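Local coordinates for mercuric reductase (Metallosphaera sedula, PDB 4YWO), which probably catalyses the NADPH-dependent reduction of Hg(II) to elemental mercury, as an FAD-containing homodimeric flavoenzyme, at residues A[16-28]-A[39-51]. Residues are numbered along the deposited sequence; the frame is centred on the assembly and turned at random.
Sequences HKLAIIGYGAAGF and VKPVLIGKGEIGG. With FAD (flavin-adenine dinucleotide), chain B.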
loop_
_atom_site.group_PDB
_atom_site.type_symbol
_atom_site.label_atom_id
_atom_site.label_comp_id
_atom_site.label_asym_id
_atom_site.label_seq_id
_atom_site.Cartn_x
_atom_site.Cartn_y
_atom_site.Cartn_z
ATOM N N HIS A 16 -1.674 -45.095 -2.862
ATOM C CA HIS A 16 -2.310 -43.791 -3.077
ATOM C C HIS A 16 -1.635 -42.999 -4.225
ATOM O O HIS A 16 -0.431 -43.041 -4.428
ATOM C CB HIS A 16 -2.207 -42.988 -1.780
ATOM C CG HIS A 16 -2.930 -43.589 -0.668
ATOM N ND1 HIS A 16 -4.296 -43.498 -0.518
ATOM C CD2 HIS A 16 -2.483 -44.302 0.384
ATOM C CE1 HIS A 16 -4.660 -44.129 0.586
ATOM N NE2 HIS A 16 -3.579 -44.627 1.150
ATOM N N LYS A 17 -2.357 -42.090 -4.891
ATOM C CA LYS A 17 -1.734 -41.271 -5.876
ATOM C C LYS A 17 -0.791 -40.193 -5.301
ATOM O O LYS A 17 0.204 -39.895 -5.891
ATOM C CB LYS A 17 -2.826 -40.538 -6.677
ATOM C CG LYS A 17 -3.691 -41.495 -7.540
ATOM C CD LYS A 17 -4.643 -40.646 -8.368
ATOM C CE LYS A 17 -5.841 -41.429 -8.810
ATOM N NZ LYS A 17 -5.323 -42.370 -9.826
ATOM N N LEU A 18 -1.157 -39.693 -4.127
ATOM C CA LEU A 18 -0.403 -38.620 -3.495
ATOM C C LEU A 18 -0.555 -38.602 -2.003
ATOM O O LEU A 18 -1.681 -38.645 -1.448
ATOM C CB LEU A 18 -0.846 -37.254 -4.051
ATOM C CG LEU A 18 -0.228 -36.016 -3.385
ATOM C CD1 LEU A 18 1.160 -35.942 -3.862
ATOM C CD2 LEU A 18 -0.916 -34.704 -3.855
ATOM N N ALA A 19 0.592 -38.479 -1.336
ATOM C CA ALA A 19 0.624 -38.221 0.093
ATOM C C ALA A 19 1.374 -36.918 0.349
ATOM O O ALA A 19 2.469 -36.706 -0.196
ATOM C CB ALA A 19 1.307 -39.337 0.882
ATOM N N ILE A 20 0.792 -36.115 1.251
ATOM C CA ILE A 20 1.361 -34.841 1.655
ATOM C C ILE A 20 1.746 -34.872 3.073
ATOM O O ILE A 20 0.893 -35.234 3.915
ATOM C CB ILE A 20 0.296 -33.679 1.463
ATOM C CG1 ILE A 20 -0.116 -33.594 0.034
ATOM C CG2 ILE A 20 0.866 -32.328 1.929
ATOM C CD1 ILE A 20 -1.467 -32.922 -0.177
ATOM N N ILE A 21 2.986 -34.567 3.384
ATOM C CA ILE A 21 3.498 -34.636 4.738
ATOM C C ILE A 21 3.608 -33.251 5.319
ATOM O O ILE A 21 4.508 -32.496 4.986
ATOM C CB ILE A 21 4.832 -35.360 4.892
ATOM C CG1 ILE A 21 4.895 -36.626 3.995
ATOM C CG2 ILE A 21 5.130 -35.592 6.349
ATOM C CD1 ILE A 21 3.966 -37.682 4.390
ATOM N N GLY A 22 2.708 -32.949 6.240
ATOM C CA GLY A 22 2.629 -31.653 6.931
ATOM C C GLY A 22 1.369 -30.869 6.476
ATOM O O GLY A 22 1.019 -30.891 5.310
ATOM N N TYR A 23 0.697 -30.231 7.454
ATOM C CA TYR A 23 -0.563 -29.538 7.162
ATOM C C TYR A 23 -0.591 -28.037 7.576
ATOM O O TYR A 23 -1.500 -27.541 8.239
ATOM C CB TYR A 23 -1.775 -30.330 7.643
ATOM C CG TYR A 23 -1.906 -30.791 9.049
ATOM C CD1 TYR A 23 -1.341 -30.134 10.147
ATOM C CD2 TYR A 23 -2.619 -31.977 9.278
ATOM C CE1 TYR A 23 -1.563 -30.580 11.442
ATOM C CE2 TYR A 23 -2.829 -32.411 10.588
ATOM C CZ TYR A 23 -2.266 -31.761 11.657
ATOM O OH TYR A 23 -2.454 -32.211 12.956
ATOM N N GLY A 24 0.558 -27.428 7.329
ATOM C CA GLY A 24 0.718 -25.972 7.338
ATOM C C GLY A 24 0.362 -25.360 5.989
ATOM O O GLY A 24 -0.356 -25.915 5.163
ATOM N N ALA A 25 0.892 -24.202 5.734
ATOM C CA ALA A 25 0.602 -23.430 4.529
ATOM C C ALA A 25 0.946 -24.190 3.246
ATOM O O ALA A 25 0.130 -24.276 2.324
ATOM C CB ALA A 25 1.482 -22.138 4.566
ATOM N N ALA A 26 2.141 -24.797 3.192
ATOM C CA ALA A 26 2.529 -25.576 2.016
ATOM C C ALA A 26 1.606 -26.794 1.810
ATOM O O ALA A 26 1.217 -27.114 0.679
ATOM C CB ALA A 26 3.981 -25.945 2.048
ATOM N N GLY A 27 1.359 -27.562 2.899
ATOM C CA GLY A 27 0.593 -28.748 2.788
ATOM C C GLY A 27 -0.866 -28.498 2.427
ATOM O O GLY A 27 -1.452 -29.222 1.607
ATOM N N PHE A 28 -1.390 -27.423 2.998
ATOM C CA PHE A 28 -2.737 -27.028 2.559
ATOM C C PHE A 28 -2.861 -26.625 1.117
ATOM O O PHE A 28 -3.868 -27.030 0.440
ATOM C CB PHE A 28 -3.359 -25.901 3.452
ATOM C CG PHE A 28 -4.221 -26.442 4.534
ATOM C CD1 PHE A 28 -3.667 -26.926 5.712
ATOM C CD2 PHE A 28 -5.596 -26.539 4.396
ATOM C CE1 PHE A 28 -4.434 -27.448 6.731
ATOM C CE2 PHE A 28 -6.366 -27.086 5.390
ATOM C CZ PHE A 28 -5.825 -27.534 6.569
ATOM N N VAL A 39 -7.528 -35.307 -7.682
ATOM C CA VAL A 39 -6.948 -36.306 -6.802
ATOM C C VAL A 39 -7.327 -36.047 -5.336
ATOM O O VAL A 39 -7.218 -34.924 -4.834
ATOM C CB VAL A 39 -5.365 -36.269 -6.959
ATOM C CG1 VAL A 39 -4.695 -37.083 -5.865
ATOM C CG2 VAL A 39 -4.926 -36.747 -8.362
ATOM N N LYS A 40 -7.710 -37.092 -4.644
ATOM C CA LYS A 40 -7.941 -37.091 -3.236
ATOM C C LYS A 40 -6.633 -37.508 -2.527
ATOM O O LYS A 40 -6.253 -38.679 -2.485
ATOM C CB LYS A 40 -9.039 -38.038 -2.853
ATOM C CG LYS A 40 -9.374 -37.976 -1.389
ATOM C CD LYS A 40 -10.276 -39.135 -1.048
ATOM C CE LYS A 40 -10.465 -39.236 0.429
ATOM N NZ LYS A 40 -11.540 -40.235 0.666
ATOM N N PRO A 41 -5.936 -36.528 -1.926
ATOM C CA PRO A 41 -4.679 -36.910 -1.310
ATOM C C PRO A 41 -4.809 -37.424 0.054
ATOM O O PRO A 41 -5.821 -37.196 0.740
ATOM C CB PRO A 41 -3.903 -35.557 -1.240
ATOM C CG PRO A 41 -4.979 -34.506 -1.181
ATOM C CD PRO A 41 -6.229 -35.090 -1.856
ATOM N N VAL A 42 -3.761 -38.082 0.553
ATOM C CA VAL A 42 -3.669 -38.389 1.935
ATOM C C VAL A 42 -2.850 -37.212 2.515
ATOM O O VAL A 42 -1.828 -36.839 1.956
ATOM C CB VAL A 42 -2.894 -39.698 2.189
ATOM C CG1 VAL A 42 -2.806 -39.927 3.666
ATOM C CG2 VAL A 42 -3.548 -40.863 1.483
ATOM N N LEU A 43 -3.320 -36.640 3.597
ATOM C CA LEU A 43 -2.653 -35.479 4.249
ATOM C C LEU A 43 -2.311 -35.878 5.656
ATOM O O LEU A 43 -3.216 -36.285 6.472
ATOM C CB LEU A 43 -3.625 -34.277 4.240
ATOM C CG LEU A 43 -3.120 -33.016 4.964
ATOM C CD1 LEU A 43 -1.914 -32.468 4.280
ATOM C CD2 LEU A 43 -4.236 -31.982 4.928
ATOM N N ILE A 44 -1.006 -35.895 5.968
ATOM C CA ILE A 44 -0.567 -36.362 7.231
ATOM C C ILE A 44 0.094 -35.255 7.981
ATOM O O ILE A 44 1.018 -34.672 7.449
ATOM C CB ILE A 44 0.470 -37.498 7.032
ATOM C CG1 ILE A 44 -0.073 -38.574 6.158
ATOM C CG2 ILE A 44 0.917 -38.087 8.414
ATOM C CD1 ILE A 44 0.872 -39.633 5.592
ATOM N N GLY A 45 -0.300 -34.937 9.209
ATOM C CA GLY A 45 0.325 -33.940 9.954
ATOM C C GLY A 45 0.277 -34.171 11.445
ATOM O O GLY A 45 -0.528 -34.981 11.933
ATOM N N LYS A 46 1.113 -33.477 12.158
ATOM C CA LYS A 46 0.900 -33.497 13.591
ATOM C C LYS A 46 0.849 -32.117 14.115
ATOM O O LYS A 46 1.259 -31.201 13.442
ATOM C CB LYS A 46 1.970 -34.333 14.192
ATOM C CG LYS A 46 3.300 -33.701 14.081
ATOM C CD LYS A 46 4.303 -34.661 14.586
ATOM C CE LYS A 46 5.636 -34.184 14.181
ATOM N NZ LYS A 46 6.086 -33.279 15.231
ATOM N N GLY A 47 0.370 -31.940 15.308
ATOM C CA GLY A 47 0.332 -30.582 15.805
ATOM C C GLY A 47 -0.952 -29.877 15.351
ATOM O O GLY A 47 -1.892 -30.472 14.779
ATOM N N GLU A 48 -1.051 -28.594 15.739
ATOM C CA GLU A 48 -2.233 -27.813 15.399
ATOM C C GLU A 48 -2.453 -27.707 13.896
ATOM O O GLU A 48 -1.530 -27.405 13.110
ATOM C CB GLU A 48 -2.201 -26.421 16.072
ATOM C CG GLU A 48 -2.053 -26.449 17.576
ATOM C CD GLU A 48 -2.105 -25.091 18.265
ATOM O OE1 GLU A 48 -3.100 -24.901 18.994
ATOM O OE2 GLU A 48 -1.145 -24.262 18.165
ATOM N N ILE A 49 -3.679 -27.869 13.445
ATOM C CA ILE A 49 -4.020 -27.699 12.052
ATOM C C ILE A 49 -3.673 -26.255 11.604
ATOM O O ILE A 49 -3.843 -25.287 12.311
ATOM C CB ILE A 49 -5.564 -27.926 11.840
ATOM C CG1 ILE A 49 -5.973 -29.375 12.210
ATOM C CG2 ILE A 49 -5.945 -27.778 10.424
ATOM C CD1 ILE A 49 -5.471 -30.351 11.195
ATOM N N GLY A 50 -3.076 -26.154 10.429
ATOM C CA GLY A 50 -2.655 -24.861 9.893
ATOM C C GLY A 50 -1.222 -24.526 10.155
ATOM O O GLY A 50 -0.670 -23.629 9.511
ATOM N N GLY A 51 -0.526 -25.306 10.961
ATOM C CA GLY A 51 0.877 -25.085 11.128
ATOM C C GLY A 51 1.296 -23.775 11.747
ATOM O O GLY A 51 0.636 -23.322 12.686
HETATM P PA FAD B . 4.710 -25.476 8.663
HETATM O O1A FAD B . 3.443 -24.657 8.593
HETATM O O2A FAD B . 5.478 -25.565 9.960
HETATM O O5B FAD B . 4.370 -26.972 8.175
HETATM C C5B FAD B . 4.765 -28.096 8.958
HETATM C C4B FAD B . 3.526 -28.785 9.516
HETATM O O4B FAD B . 3.557 -30.176 9.185
HETATM C C3B FAD B . 3.465 -28.667 11.031
HETATM O O3B FAD B . 2.270 -27.985 11.422
HETATM C C2B FAD B . 3.453 -30.085 11.566
HETATM O O2B FAD B . 2.251 -30.319 12.305
HETATM C C1B FAD B . 3.506 -31.000 10.354
HETATM N N9A FAD B . 4.721 -31.850 10.421
HETATM C C8A FAD B . 5.979 -31.411 10.607
HETATM N N7A FAD B . 6.862 -32.443 10.619
HETATM C C5A FAD B . 6.159 -33.577 10.438
HETATM C C6A FAD B . 6.471 -35.023 10.346
HETATM N N6A FAD B . 7.744 -35.474 10.455
HETATM N N1A FAD B . 5.442 -35.877 10.151
HETATM C C2A FAD B . 4.173 -35.441 10.041
HETATM N N3A FAD B . 3.818 -34.145 10.113
HETATM C C4A FAD B . 4.749 -33.181 10.307
HETATM N N1 FAD B . 5.884 -15.381 7.093
HETATM C C2 FAD B . 5.317 -14.372 6.384
HETATM O O2 FAD B . 5.232 -14.485 5.142
HETATM N N3 FAD B . 4.841 -13.255 6.964
HETATM C C4 FAD B . 4.894 -13.058 8.286
HETATM O O4 FAD B . 4.444 -12.008 8.795
HETATM C C4X FAD B . 5.499 -14.113 9.134
HETATM N N5 FAD B . 5.591 -13.991 10.477
HETATM C C5X FAD B . 6.149 -14.972 11.224
HETATM C C6 FAD B . 6.232 -14.824 12.604
HETATM C C7 FAD B . 6.803 -15.827 13.379
HETATM C C7M FAD B . 6.892 -15.664 14.874
HETATM C C8 FAD B . 7.327 -17.060 12.734
HETATM C C8M FAD B . 7.946 -18.145 13.576
HETATM C C9 FAD B . 7.247 -17.212 11.355
HETATM C C9A FAD B . 6.675 -16.210 10.580
HETATM N N10 FAD B . 6.589 -16.356 9.182
HETATM C C10 FAD B . 6.003 -15.316 8.435
HETATM C "C1'" FAD B . 7.097 -17.559 8.520
HETATM C "C2'" FAD B . 5.930 -18.469 8.154
HETATM O "O2'" FAD B . 5.113 -18.687 9.309
HETATM C "C3'" FAD B . 6.427 -19.808 7.623
HETATM O "O3'" FAD B . 7.369 -19.585 6.569
HETATM C "C4'" FAD B . 5.270 -20.651 7.100
HETATM O "O4'" FAD B . 4.428 -21.037 8.191
HETATM C "C5'" FAD B . 5.781 -21.898 6.388
HETATM O "O5'" FAD B . 4.770 -22.904 6.405
HETATM P P FAD B . 5.142 -24.441 6.102
HETATM O O1P FAD B . 3.860 -25.187 5.813
HETATM O O2P FAD B . 6.270 -24.466 5.101
HETATM O O3P FAD B . 5.712 -24.950 7.518
HETATM O O HOH W 1 -3.973 -40.096 -2.953
HETATM O O HOH W 2 1.953 -22.171 8.048
#
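With chi1 of 54°, Tyr23 sets CG between its own backbone N and carbonyl carbon, and the ring inserts between Gly45 and Ile49. Gly45, having no side chain, brings its CA to 3.6 Å from the centroid of the Tyr23 ring, while Ile49 CD1 contacts the opposite face; both are CH-pi contacts displaced toward the rim. At the ring edge, Tyr23 OH donates to Gly47 O at 2.6 Å, tilted from the carbonyl plane. Next to this site, strands 18-21 and 42-45 run parallel, 19° apart, joined by four backbone hydrogen bonds from Val42 N to Leu18 O (2.9 Å) through Gly22 N to Ile44 O (2.7 Å), all with N-H...O angles of at least 160°. On one face of this pair Ile20 CG2 meets Leu43 CD1 at 3.6 Å; at its start Val42 CG2 sits over the centre of the His16 ring. These strands and helix 25-36 form the beta-alpha-beta unit of a Rossmann-type fold, with Gly22, Gly24 and Gly27 spaced consistently with the GxGxxG dinucleotide-binding motif. Ala26 N donates to FAD O1P at 3.2 Å. Held on both faces and at its hydroxyl, Tyr23 ties the glycine-rich turn to segment 45-50, and both line the FAD pocket.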